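Side-chain contacts in dermonecrotic toxin (Pasteurella multocida, PDB 2EBF), which acts as a mitogenic, dermonecrotic toxin that induces bone resorption and is associated with the severe progressive form of atrophic rhinitis in pigs: residues E591-E596 / K676-D681; M603-A608 / M640-G645; T695-P700 / L706-R711. All coordinates share one frame; numbering follows the deposited sequence.

Contact 1 of 3, residues E591-E596 / K676-D681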
ATOM      1  N   GLU A 591      10.849  30.959 -17.883  1.00 43.71           N
ATOM      2  CA  GLU A 591      10.526  31.864 -16.783  1.00 45.33           C
ATOM      3  C   GLU A 591       9.919  31.152 -15.578  1.00 45.63           C
ATOM      4  O   GLU A 591      10.055  31.624 -14.447  1.00 46.31           O
ATOM      5  CB  GLU A 591       9.702  33.078 -17.247  1.00 45.48           C
ATOM      6  CG  GLU A 591       8.435  32.795 -18.033  1.00 46.62           C
ATOM      7  CD  GLU A 591       7.823  34.062 -18.640  1.00 46.81           C
ATOM      8  OE1 GLU A 591       6.576  34.128 -18.735  1.00 49.58           O
ATOM      9  OE2 GLU A 591       8.578  34.989 -19.025  1.00 48.67           O
ATOM     10  N   ASN A 592       9.305  29.992 -15.805  1.00 45.97           N
ATOM     11  CA  ASN A 592       8.746  29.196 -14.714  1.00 45.96           C
ATOM     12  C   ASN A 592       9.757  28.252 -14.062  1.00 45.80           C
ATOM     13  O   ASN A 592       9.479  27.659 -13.017  1.00 45.56           O
ATOM     14  CB  ASN A 592       7.496  28.433 -15.174  1.00 46.21           C
ATOM     15  CG  ASN A 592       6.356  29.366 -15.591  1.00 47.57           C
ATOM     16  OD1 ASN A 592       5.471  28.974 -16.352  1.00 48.87           O
ATOM     17  ND2 ASN A 592       6.382  30.609 -15.101  1.00 48.74           N
ATOM     18  N   SER A 593      10.937  28.133 -14.671  1.00 45.39           N
ATOM     19  CA  SER A 593      11.990  27.266 -14.153  1.00 45.09           C
ATOM     20  C   SER A 593      12.701  27.877 -12.955  1.00 45.26           C
ATOM     21  O   SER A 593      13.438  27.195 -12.239  1.00 44.51           O
ATOM     22  CB  SER A 593      13.021  26.966 -15.249  1.00 45.18           C
ATOM     23  OG  SER A 593      13.907  28.061 -15.442  1.00 44.95           O
ATOM     24  N   VAL A 594      12.491  29.172 -12.751  1.00 45.49           N
ATOM     25  CA  VAL A 594      13.259  29.909 -11.767  1.00 46.02           C
ATOM     26  C   VAL A 594      12.371  30.964 -11.096  1.00 46.52           C
ATOM     27  O   VAL A 594      11.357  31.379 -11.662  1.00 46.28           O
ATOM     28  CB  VAL A 594      14.553  30.484 -12.437  1.00 46.21           C
ATOM     29  CG1 VAL A 594      14.416  31.945 -12.820  1.00 45.25           C
ATOM     30  CG2 VAL A 594      15.778  30.242 -11.565  1.00 46.92           C
ATOM     31  N   SER A 595      12.740  31.372  -9.885  1.00 47.36           N
ATOM     32  CA  SER A 595      11.992  32.394  -9.147  1.00 48.29           C
ATOM     33  C   SER A 595      12.088  33.749  -9.846  1.00 48.78           C
ATOM     34  O   SER A 595      13.067  34.020 -10.553  1.00 48.79           O
ATOM     35  CB  SER A 595      12.491  32.494  -7.700  1.00 48.33           C
ATOM     36  OG  SER A 595      13.851  32.895  -7.647  1.00 48.35           O
ATOM     37  N   GLU A 596      11.067  34.586  -9.648  1.00 49.39           N
ATOM     38  CA  GLU A 596      10.971  35.912 -10.283  1.00 49.91           C
ATOM     39  C   GLU A 596      12.234  36.773 -10.144  1.00 49.65           C
ATOM     40  O   GLU A 596      12.572  37.532 -11.059  1.00 49.56           O
ATOM     41  CB  GLU A 596       9.735  36.665  -9.757  1.00 50.40           C
ATOM     42  CG  GLU A 596       9.539  38.103 -10.288  1.00 52.99           C
ATOM     43  CD  GLU A 596       9.463  38.191 -11.813  1.00 56.20           C
ATOM     44  OE1 GLU A 596      10.095  39.108 -12.392  1.00 57.02           O
ATOM     45  OE2 GLU A 596       8.774  37.348 -12.435  1.00 57.97           O
ATOM     46  N   LYS A 676      19.264  24.208 -11.090  1.00 38.70           N
ATOM     47  CA  LYS A 676      18.753  23.470 -12.262  1.00 37.87           C
ATOM     48  C   LYS A 676      19.739  23.418 -13.434  1.00 36.16           C
ATOM     49  O   LYS A 676      20.605  24.278 -13.560  1.00 35.27           O
ATOM     50  CB  LYS A 676      17.428  24.067 -12.747  1.00 38.41           C
ATOM     51  CG  LYS A 676      16.211  23.576 -11.969  1.00 41.59           C
ATOM     52  CD  LYS A 676      14.930  24.153 -12.529  1.00 44.76           C
ATOM     53  CE  LYS A 676      13.725  23.567 -11.815  1.00 46.91           C
ATOM     54  NZ  LYS A 676      12.530  24.431 -11.984  1.00 48.18           N
ATOM     55  N   GLU A 677      19.592  22.402 -14.287  1.00 34.42           N
ATOM     56  CA  GLU A 677      20.377  22.306 -15.516  1.00 32.68           C
ATOM     57  C   GLU A 677      19.576  22.797 -16.726  1.00 31.55           C
ATOM     58  O   GLU A 677      18.387  22.502 -16.866  1.00 31.03           O
ATOM     59  CB  GLU A 677      20.883  20.880 -15.740  1.00 32.75           C
ATOM     60  CG  GLU A 677      21.911  20.445 -14.702  1.00 32.55           C
ATOM     61  CD  GLU A 677      22.939  19.503 -15.247  1.00 32.84           C
ATOM     62  OE1 GLU A 677      22.895  19.183 -16.456  1.00 31.76           O
ATOM     63  OE2 GLU A 677      23.815  19.084 -14.461  1.00 34.64           O
ATOM     64  N   PHE A 678      20.247  23.558 -17.584  1.00 30.30           N
ATOM     65  CA  PHE A 678      19.625  24.109 -18.782  1.00 29.05           C
ATOM     66  C   PHE A 678      20.382  23.613 -19.999  1.00 28.25           C
ATOM     67  O   PHE A 678      21.561  23.930 -20.159  1.00 28.28           O
ATOM     68  CB  PHE A 678      19.679  25.628 -18.731  1.00 29.21           C
ATOM     69  CG  PHE A 678      18.777  26.226 -17.694  1.00 29.29           C
ATOM     70  CD1 PHE A 678      17.487  26.609 -18.027  1.00 29.79           C
ATOM     71  CD2 PHE A 678      19.216  26.385 -16.381  1.00 30.43           C
ATOM     72  CE1 PHE A 678      16.641  27.158 -17.074  1.00 29.87           C
ATOM     73  CE2 PHE A 678      18.372  26.932 -15.413  1.00 30.74           C
ATOM     74  CZ  PHE A 678      17.084  27.316 -15.767  1.00 29.71           C
ATOM     75  N   ALA A 679      19.717  22.820 -20.841  1.00 27.06           N
ATOM     76  CA  ALA A 679      20.331  22.328 -22.072  1.00 26.24           C
ATOM     77  C   ALA A 679      20.789  23.493 -22.950  1.00 25.83           C
ATOM     78  O   ALA A 679      20.084  24.494 -23.070  1.00 26.28           O
ATOM     79  CB  ALA A 679      19.350  21.470 -22.834  1.00 26.28           C
ATOM     80  N   VAL A 680      21.977  23.356 -23.538  1.00 25.33           N
ATOM     81  CA  VAL A 680      22.462  24.278 -24.569  1.00 24.97           C
ATOM     82  C   VAL A 680      22.749  23.414 -25.793  1.00 24.88           C
ATOM     83  O   VAL A 680      23.825  22.828 -25.938  1.00 24.77           O
ATOM     84  CB  VAL A 680      23.699  25.103 -24.113  1.00 24.93           C
ATOM     85  CG1 VAL A 680      24.238  25.975 -25.260  1.00 24.83           C
ATOM     86  CG2 VAL A 680      23.336  25.985 -22.928  1.00 23.78           C
ATOM     87  N   ASP A 681      21.757  23.322 -26.665  1.00 24.34           N
ATOM     88  CA  ASP A 681      21.768  22.312 -27.710  1.00 24.49           C
ATOM     89  C   ASP A 681      21.930  22.990 -29.073  1.00 24.83           C
ATOM     90  O   ASP A 681      20.958  23.485 -29.659  1.00 24.72           O
ATOM     91  CB  ASP A 681      20.489  21.483 -27.605  1.00 24.87           C
ATOM     92  CG  ASP A 681      20.346  20.445 -28.701  1.00 23.48           C
ATOM     93  OD1 ASP A 681      21.240  20.293 -29.553  1.00 23.68           O
ATOM     94  OD2 ASP A 681      19.303  19.775 -28.703  1.00 23.29           O
TER
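The carbonyl oxygen of Ser593 receives the ammonium group of Lys676, with Lys676 NZ 2.9 Å from Ser593 O. The C=O...N angle of 113° and a tilt of 31° from the carbonyl plane show that the donor approaches well to one side of the bond direction. Lys676 reaches this position on an extended chain whose later carbons also run past the acceptor, Lys676 CD lying 3.4 Å from Ser593 O. The lysine is exposed, and the bond ties an outer side chain of the strand to the backbone of the loop 591-596.

The side chain of the same serine meets the edge of Phe678. Ser593 OG lies 3.3 Å from Phe678 CZ, in the plane of the ring, with CE1 equally close; it therefore faces C-H groups at the edge, which is electrostatically favourable for an oxygen. A chi1 of 78°, which sets the hydroxyl between the backbone N and the carbonyl carbon, also lets OG hydrogen-bond to Leu590 O in the last turn of helix 583-591. Ser593 CB backs the hydroxyl at 4.1 Å from Phe678 CE1. The buried ring is also packed against Leu602, Pro700 and the nearly parallel ring of Phe671.

Strand 676-681 pairs antiparallel with strands 660-673 and 697-700. The arrangement is that of an interhelical loop laid over one side of the antiparallel sheet of the C3 domain; at the strand's far end, the hydrogen bond between Asp681 OD2 and His666 NE2 is consistent with belonging to the thiol protease-like catalytic triad described for this C-terminal region.

Contact 2 of 3, residues M603-A608 / M640-G645; sequences MQKIDA and MGLEAG
The terminal methyl of Met640 lies over one face of the Ala608 carbonyl, about equally far from its two atoms: Met640 CE is 3.9 Å from Ala608 O and 3.9 Å from Ala608 C. Met640 folds at its thioether, chi3 being 72°, which turns the methyl toward the helix. The same methyl is 4.2 Å from Ala608 CB, so it rests on both the side chain and the backbone of that residue.

The second point of touch comes one turn earlier in the helix and is aliphatic. The methylene Lys605 CD lies 3.9 Å from the methyl Leu642 CD1, and the two side chains slide past one another in opposite directions. The lysine chain runs straight as far as CE and then bends at chi4 (-61°). The same methyl, Leu642 CD1, is also 4.1 Å from Lys605 NZ, so it lies beside the end of the lysine chain as well; the ammonium charge has a long, weak ion pair with Glu601, one turn back. The backbones themselves stay apart, the CA atoms of Lys605 and Leu642 being separated by 8.5 Å and those of Ala608 and Met640 by 9.0 Å. The gap is filled by side chains reaching across, in one case to a backbone carbonyl, in a surface contact that buries 147 Å² in all.

Between Met640 and Leu642 the chain turns at Gly641, whose phi of 87° and two bonds back into the last turn end helix 629-639 in a Schellman motif. The chain then enters strand 643-656, where backbone hydrogen bonds join Glu643 to Lys672 and Gly645 to Ser670 of strand 660-673. The arrangement is a helix-to-strand connection, with a Schellman motif at its start, packed through the residues flanking its glycine against the side of helix 596-610 in the C3 domain.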
ATOM      1  N   MET A 603      17.683  35.012 -18.175  1.00 34.33           N
ATOM      2  CA  MET A 603      17.457  35.440 -19.559  1.00 34.07           C
ATOM      3  C   MET A 603      18.686  36.120 -20.173  1.00 33.32           C
ATOM      4  O   MET A 603      18.955  35.994 -21.378  1.00 32.98           O
ATOM      5  CB  MET A 603      16.220  36.341 -19.669  1.00 34.58           C
ATOM      6  CG  MET A 603      14.894  35.683 -19.257  1.00 36.28           C
ATOM      7  SD  MET A 603      14.623  33.994 -19.870  1.00 39.87           S
ATOM      8  CE  MET A 603      14.470  34.300 -21.636  1.00 39.94           C
ATOM      9  N   GLN A 604      19.422  36.844 -19.335  1.00 32.91           N
ATOM     10  CA  GLN A 604      20.674  37.480 -19.727  1.00 32.82           C
ATOM     11  C   GLN A 604      21.738  36.451 -20.134  1.00 32.17           C
ATOM     12  O   GLN A 604      22.439  36.633 -21.126  1.00 31.42           O
ATOM     13  CB  GLN A 604      21.196  38.309 -18.566  1.00 33.32           C
ATOM     14  CG  GLN A 604      22.292  39.267 -18.921  1.00 36.36           C
ATOM     15  CD  GLN A 604      22.186  40.522 -18.101  1.00 41.14           C
ATOM     16  OE1 GLN A 604      22.598  40.558 -16.934  1.00 43.63           O
ATOM     17  NE2 GLN A 604      21.600  41.560 -18.691  1.00 41.65           N
ATOM     18  N   LYS A 605      21.852  35.382 -19.349  1.00 31.62           N
ATOM     19  CA  LYS A 605      22.792  34.292 -19.645  1.00 31.44           C
ATOM     20  C   LYS A 605      22.418  33.565 -20.930  1.00 30.60           C
ATOM     21  O   LYS A 605      23.282  33.216 -21.740  1.00 30.45           O
ATOM     22  CB  LYS A 605      22.849  33.302 -18.486  1.00 31.79           C
ATOM     23  CG  LYS A 605      23.599  33.839 -17.268  1.00 34.62           C
ATOM     24  CD  LYS A 605      23.748  32.772 -16.188  1.00 37.63           C
ATOM     25  CE  LYS A 605      24.174  33.392 -14.860  1.00 40.26           C
ATOM     26  NZ  LYS A 605      25.496  34.096 -14.928  1.00 40.62           N
ATOM     27  N   ILE A 606      21.120  33.354 -21.107  1.00 30.42           N
ATOM     28  CA  ILE A 606      20.584  32.701 -22.291  1.00 30.23           C
ATOM     29  C   ILE A 606      20.859  33.558 -23.530  1.00 29.96           C
ATOM     30  O   ILE A 606      21.301  33.041 -24.555  1.00 29.94           O
ATOM     31  CB  ILE A 606      19.085  32.350 -22.079  1.00 30.17           C
ATOM     32  CG1 ILE A 606      18.965  31.200 -21.065  1.00 30.62           C
ATOM     33  CG2 ILE A 606      18.391  32.013 -23.393  1.00 30.21           C
ATOM     34  CD1 ILE A 606      17.543  30.967 -20.566  1.00 31.13           C
ATOM     35  N   ASP A 607      20.633  34.868 -23.415  1.00 29.58           N
ATOM     36  CA  ASP A 607      20.967  35.817 -24.484  1.00 29.07           C
ATOM     37  C   ASP A 607      22.453  35.755 -24.850  1.00 28.31           C
ATOM     38  O   ASP A 607      22.801  35.683 -26.031  1.00 27.56           O
ATOM     39  CB  ASP A 607      20.578  37.245 -24.084  1.00 29.47           C
ATOM     40  CG  ASP A 607      20.878  38.268 -25.180  1.00 31.31           C
ATOM     41  OD1 ASP A 607      20.090  38.368 -26.149  1.00 33.02           O
ATOM     42  OD2 ASP A 607      21.894  38.982 -25.068  1.00 32.77           O
ATOM     43  N   ALA A 608      23.310  35.781 -23.829  1.00 27.50           N
ATOM     44  CA  ALA A 608      24.764  35.682 -23.997  1.00 27.27           C
ATOM     45  C   ALA A 608      25.181  34.451 -24.814  1.00 26.93           C
ATOM     46  O   ALA A 608      25.945  34.566 -25.778  1.00 27.15           O
ATOM     47  CB  ALA A 608      25.443  35.664 -22.641  1.00 27.00           C
ATOM     48  N   MET A 640      33.207  30.831 -21.124  1.00 32.46           N
ATOM     49  CA  MET A 640      32.297  31.955 -20.886  1.00 32.34           C
ATOM     50  C   MET A 640      32.086  32.252 -19.400  1.00 32.62           C
ATOM     51  O   MET A 640      31.439  33.240 -19.040  1.00 32.85           O
ATOM     52  CB  MET A 640      30.942  31.707 -21.548  1.00 31.85           C
ATOM     53  CG  MET A 640      30.963  31.799 -23.063  1.00 31.44           C
ATOM     54  SD  MET A 640      29.400  31.290 -23.787  1.00 32.36           S
ATOM     55  CE  MET A 640      28.351  32.681 -23.349  1.00 31.80           C
ATOM     56  N   GLY A 641      32.616  31.389 -18.540  1.00 32.71           N
ATOM     57  CA  GLY A 641      32.485  31.565 -17.095  1.00 32.77           C
ATOM     58  C   GLY A 641      31.231  30.972 -16.476  1.00 32.89           C
ATOM     59  O   GLY A 641      30.950  31.213 -15.301  1.00 32.61           O
ATOM     60  N   LEU A 642      30.474  30.207 -17.266  1.00 32.97           N
ATOM     61  CA  LEU A 642      29.261  29.553 -16.778  1.00 33.16           C
ATOM     62  C   LEU A 642      29.600  28.258 -16.060  1.00 32.84           C
ATOM     63  O   LEU A 642      30.675  27.697 -16.255  1.00 32.53           O
ATOM     64  CB  LEU A 642      28.281  29.249 -17.919  1.00 33.78           C
ATOM     65  CG  LEU A 642      27.331  30.319 -18.482  1.00 34.84           C
ATOM     66  CD1 LEU A 642      27.216  31.531 -17.576  1.00 35.58           C
ATOM     67  CD2 LEU A 642      27.760  30.738 -19.865  1.00 36.92           C
ATOM     68  N   GLU A 643      28.669  27.778 -15.245  1.00 32.68           N
ATOM     69  CA  GLU A 643      28.886  26.547 -14.498  1.00 33.48           C
ATOM     70  C   GLU A 643      28.475  25.335 -15.323  1.00 32.92           C
ATOM     71  O   GLU A 643      27.355  25.269 -15.819  1.00 32.64           O
ATOM     72  CB  GLU A 643      28.123  26.567 -13.172  1.00 33.94           C
ATOM     73  CG  GLU A 643      28.468  27.739 -12.241  1.00 37.20           C
ATOM     74  CD  GLU A 643      29.929  27.768 -11.792  1.00 41.90           C
ATOM     75  OE1 GLU A 643      30.448  28.884 -11.543  1.00 45.23           O
ATOM     76  OE2 GLU A 643      30.565  26.694 -11.684  1.00 43.19           O
ATOM     77  N   ALA A 644      29.389  24.376 -15.440  1.00 32.58           N
ATOM     78  CA  ALA A 644      29.143  23.138 -16.186  1.00 32.28           C
ATOM     79  C   ALA A 644      28.003  22.315 -15.604  1.00 31.52           C
ATOM     80  O   ALA A 644      27.810  22.257 -14.385  1.00 31.73           O
ATOM     81  CB  ALA A 644      30.415  22.301 -16.242  1.00 32.42           C
ATOM     82  N   GLY A 645      27.212  21.717 -16.490  1.00 30.95           N
ATOM     83  CA  GLY A 645      26.212  20.738 -16.083  1.00 29.61           C
ATOM     84  C   GLY A 645      26.688  19.364 -16.538  1.00 28.90           C
ATOM     85  O   GLY A 645      27.646  19.259 -17.308  1.00 28.02           O
TER

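Contact 3 of 3, residues T695-P700 / L706-R711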
ATOM      1  N   THR A 695      18.922  28.604 -33.790  1.00 30.15           N
ATOM      2  CA  THR A 695      19.923  27.554 -34.032  1.00 29.18           C
ATOM      3  C   THR A 695      20.380  26.844 -32.756  1.00 28.27           C
ATOM      4  O   THR A 695      20.826  25.705 -32.810  1.00 28.24           O
ATOM      5  CB  THR A 695      21.181  28.109 -34.724  1.00 29.21           C
ATOM      6  OG1 THR A 695      21.642  29.257 -34.006  1.00 29.36           O
ATOM      7  CG2 THR A 695      20.879  28.500 -36.171  1.00 29.46           C
ATOM      8  N   ILE A 696      20.294  27.526 -31.620  1.00 27.25           N
ATOM      9  CA  ILE A 696      20.737  26.945 -30.350  1.00 26.57           C
ATOM     10  C   ILE A 696      19.542  26.836 -29.417  1.00 26.23           C
ATOM     11  O   ILE A 696      18.944  27.855 -29.034  1.00 26.39           O
ATOM     12  CB  ILE A 696      21.863  27.788 -29.672  1.00 26.82           C
ATOM     13  CG1 ILE A 696      23.067  27.959 -30.611  1.00 25.82           C
ATOM     14  CG2 ILE A 696      22.287  27.167 -28.328  1.00 26.02           C
ATOM     15  CD1 ILE A 696      23.999  29.094 -30.192  1.00 26.68           C
ATOM     16  N   LEU A 697      19.190  25.601 -29.077  1.00 25.35           N
ATOM     17  CA  LEU A 697      18.054  25.320 -28.203  1.00 25.30           C
ATOM     18  C   LEU A 697      18.446  25.324 -26.730  1.00 24.91           C
ATOM     19  O   LEU A 697      19.290  24.532 -26.294  1.00 25.35           O
ATOM     20  CB  LEU A 697      17.422  23.969 -28.574  1.00 24.47           C
ATOM     21  CG  LEU A 697      16.233  23.489 -27.728  1.00 24.90           C
ATOM     22  CD1 LEU A 697      15.088  24.507 -27.710  1.00 25.59           C
ATOM     23  CD2 LEU A 697      15.723  22.146 -28.248  1.00 25.55           C
ATOM     24  N   ILE A 698      17.830  26.218 -25.960  1.00 25.21           N
ATOM     25  CA  ILE A 698      18.078  26.294 -24.518  1.00 25.18           C
ATOM     26  C   ILE A 698      16.778  26.115 -23.747  1.00 25.92           C
ATOM     27  O   ILE A 698      15.854  26.939 -23.859  1.00 25.68           O
ATOM     28  CB  ILE A 698      18.784  27.623 -24.117  1.00 25.45           C
ATOM     29  CG1 ILE A 698      20.111  27.753 -24.884  1.00 24.42           C
ATOM     30  CG2 ILE A 698      18.982  27.701 -22.587  1.00 23.54           C
ATOM     31  CD1 ILE A 698      20.807  29.097 -24.717  1.00 24.86           C
ATOM     32  N   LEU A 699      16.709  25.026 -22.985  1.00 25.88           N
ATOM     33  CA  LEU A 699      15.564  24.731 -22.124  1.00 26.81           C
ATOM     34  C   LEU A 699      16.019  23.996 -20.880  1.00 27.32           C
ATOM     35  O   LEU A 699      17.080  23.353 -20.892  1.00 27.16           O
ATOM     36  CB  LEU A 699      14.531  23.854 -22.852  1.00 26.64           C
ATOM     37  CG  LEU A 699      13.616  24.406 -23.935  1.00 26.88           C
ATOM     38  CD1 LEU A 699      13.010  23.243 -24.733  1.00 26.78           C
ATOM     39  CD2 LEU A 699      12.521  25.321 -23.353  1.00 27.88           C
ATOM     40  N   PRO A 700      15.210  24.047 -19.803  1.00 27.79           N
ATOM     41  CA  PRO A 700      15.531  23.151 -18.697  1.00 28.33           C
ATOM     42  C   PRO A 700      15.541  21.717 -19.213  1.00 28.77           C
ATOM     43  O   PRO A 700      14.736  21.380 -20.084  1.00 29.12           O
ATOM     44  CB  PRO A 700      14.381  23.379 -17.718  1.00 27.71           C
ATOM     45  CG  PRO A 700      13.905  24.784 -18.042  1.00 28.71           C
ATOM     46  CD  PRO A 700      13.999  24.843 -19.533  1.00 27.99           C
ATOM     47  N   LEU A 706      11.557  16.428 -23.488  1.00 27.93           N
ATOM     48  CA  LEU A 706      10.187  16.350 -23.972  1.00 28.06           C
ATOM     49  C   LEU A 706      10.083  16.907 -25.393  1.00 27.14           C
ATOM     50  O   LEU A 706       9.461  16.284 -26.259  1.00 26.86           O
ATOM     51  CB  LEU A 706       9.238  17.087 -23.010  1.00 28.45           C
ATOM     52  CG  LEU A 706       7.725  17.005 -23.241  1.00 31.37           C
ATOM     53  CD1 LEU A 706       6.925  17.416 -22.003  1.00 33.08           C
ATOM     54  CD2 LEU A 706       7.364  17.919 -24.331  1.00 36.07           C
ATOM     55  N   GLU A 707      10.694  18.066 -25.632  1.00 25.98           N
ATOM     56  CA  GLU A 707      10.660  18.670 -26.966  1.00 25.89           C
ATOM     57  C   GLU A 707      11.275  17.768 -28.029  1.00 25.46           C
ATOM     58  O   GLU A 707      10.693  17.568 -29.095  1.00 25.19           O
ATOM     59  CB  GLU A 707      11.341  20.040 -26.980  1.00 26.25           C
ATOM     60  CG  GLU A 707      11.637  20.520 -28.405  1.00 27.67           C
ATOM     61  CD  GLU A 707      11.792  22.020 -28.549  1.00 28.73           C
ATOM     62  OE1 GLU A 707      11.420  22.789 -27.633  1.00 29.49           O
ATOM     63  OE2 GLU A 707      12.270  22.430 -29.621  1.00 31.37           O
ATOM     64  N   ILE A 708      12.451  17.221 -27.730  1.00 25.58           N
ATOM     65  CA  ILE A 708      13.137  16.331 -28.660  1.00 25.29           C
ATOM     66  C   ILE A 708      12.309  15.067 -28.940  1.00 25.03           C
ATOM     67  O   ILE A 708      12.199  14.633 -30.082  1.00 24.58           O
ATOM     68  CB  ILE A 708      14.564  15.957 -28.127  1.00 25.43           C
ATOM     69  CG1 ILE A 708      15.445  17.221 -27.980  1.00 26.38           C
ATOM     70  CG2 ILE A 708      15.241  14.975 -29.054  1.00 25.38           C
ATOM     71  CD1 ILE A 708      15.667  18.027 -29.284  1.00 26.16           C
ATOM     72  N   ALA A 709      11.733  14.476 -27.898  1.00 25.39           N
ATOM     73  CA  ALA A 709      10.925  13.271 -28.072  1.00 26.00           C
ATOM     74  C   ALA A 709       9.698  13.557 -28.946  1.00 26.59           C
ATOM     75  O   ALA A 709       9.374  12.791 -29.849  1.00 26.83           O
ATOM     76  CB  ALA A 709      10.505  12.700 -26.715  1.00 26.03           C
ATOM     77  N   GLN A 710       9.036  14.674 -28.684  1.00 27.46           N
ATOM     78  CA  GLN A 710       7.820  15.031 -29.424  1.00 28.66           C
ATOM     79  C   GLN A 710       8.106  15.337 -30.892  1.00 28.01           C
ATOM     80  O   GLN A 710       7.415  14.842 -31.795  1.00 27.83           O
ATOM     81  CB  GLN A 710       7.114  16.207 -28.750  1.00 28.59           C
ATOM     82  CG  GLN A 710       6.431  15.833 -27.440  1.00 31.33           C
ATOM     83  CD  GLN A 710       5.640  16.968 -26.823  1.00 31.77           C
ATOM     84  OE1 GLN A 710       5.852  18.142 -27.128  1.00 34.50           O
ATOM     85  NE2 GLN A 710       4.728  16.617 -25.919  1.00 35.96           N
ATOM     86  N   ARG A 711       9.145  16.131 -31.140  1.00 28.56           N
ATOM     87  CA  ARG A 711       9.498  16.504 -32.514  1.00 28.62           C
ATOM     88  C   ARG A 711       9.828  15.279 -33.353  1.00 28.89           C
ATOM     89  O   ARG A 711       9.497  15.214 -34.552  1.00 29.04           O
ATOM     90  CB  ARG A 711      10.655  17.508 -32.538  1.00 28.03           C
ATOM     91  CG  ARG A 711      10.225  18.903 -32.148  1.00 28.27           C
ATOM     92  CD  ARG A 711      11.387  19.810 -31.814  1.00 26.21           C
ATOM     93  NE  ARG A 711      12.340  19.971 -32.913  1.00 25.91           N
ATOM     94  CZ  ARG A 711      13.522  20.565 -32.771  1.00 25.34           C
ATOM     95  NH1 ARG A 711      13.866  21.053 -31.591  1.00 23.15           N
ATOM     96  NH2 ARG A 711      14.355  20.682 -33.796  1.00 25.12           N
TER
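This is a buried packing contact between a weakly bonded strand, about 697-700, outermost in its sheet within this chain, and the helix that directly follows it, with two leucines set against a carboxylate held by two arginines. The strand and helix axes approach to 10.9 Å at 118°, so the chain turns back after Pro700, the N-cap residue, and sets Glu707 against the leucines.

Glu707 extends its carboxylate toward the strand on a stretched chain, with CG anti to the backbone N. Leu697 meets it from the opposite direction, Leu697 CD2 lying 3.7 Å from Glu707 OE2. Leu699 crosses the glutamate at about a right angle and brings its CD1 methyl to the other oxygen, with Leu699 CD1 3.3 Å from Glu707 OE1. The branch of Leu697 that touches the acid also reaches Ile708, Leu697 CD2 to Ile708 CD1 being 4.2 Å, and it lies at the edge of the Arg711 guanidinium, 4.0 Å from Arg711 NH1.

The buried carboxylate is compensated by two arginines. Arg711 NH1 binds Glu707 OE2 at 2.9 Å through the anti lone pair, in a clearly bent bond (N-H...O 132°) with the oxygen 29° out of the guanidinium plane, and Arg586 NH2 forms a second salt bridge to the same oxygen. These two positive groups would probably favour the ionised acid. Arg711 is in turn held by the carbonyls of Val688 and Phe687.

Backbone bonds join Leu697 to Asp681 and Leu699 to Ala679. Helix 701-711 thus packs against two neighbouring strands, 697-700 and 676-681, with helix 583-591 beside the leucines.

Overall arrangement
From the N terminus, 591-596 opens the longest loop, which contact 1 closes about 80 residues later at strand 676-681. Within that loop lies the shorter one of contact 2, running from helix 596-610 to the start of strand 643-656. Contact 3 follows in series, joining strand 697-700 to the helix just after it. All three reach the same antiparallel sheet in the C3 domain. Contacts 1 and 3 share a border, strands 676-681 and 697-700 being neighbours in the sheet, and Ser593 also packs on Pro700. Contact 2 meets contact 3 where Ile606 touches Ile698, and meets contact 1 where Glu677 touches Gly645.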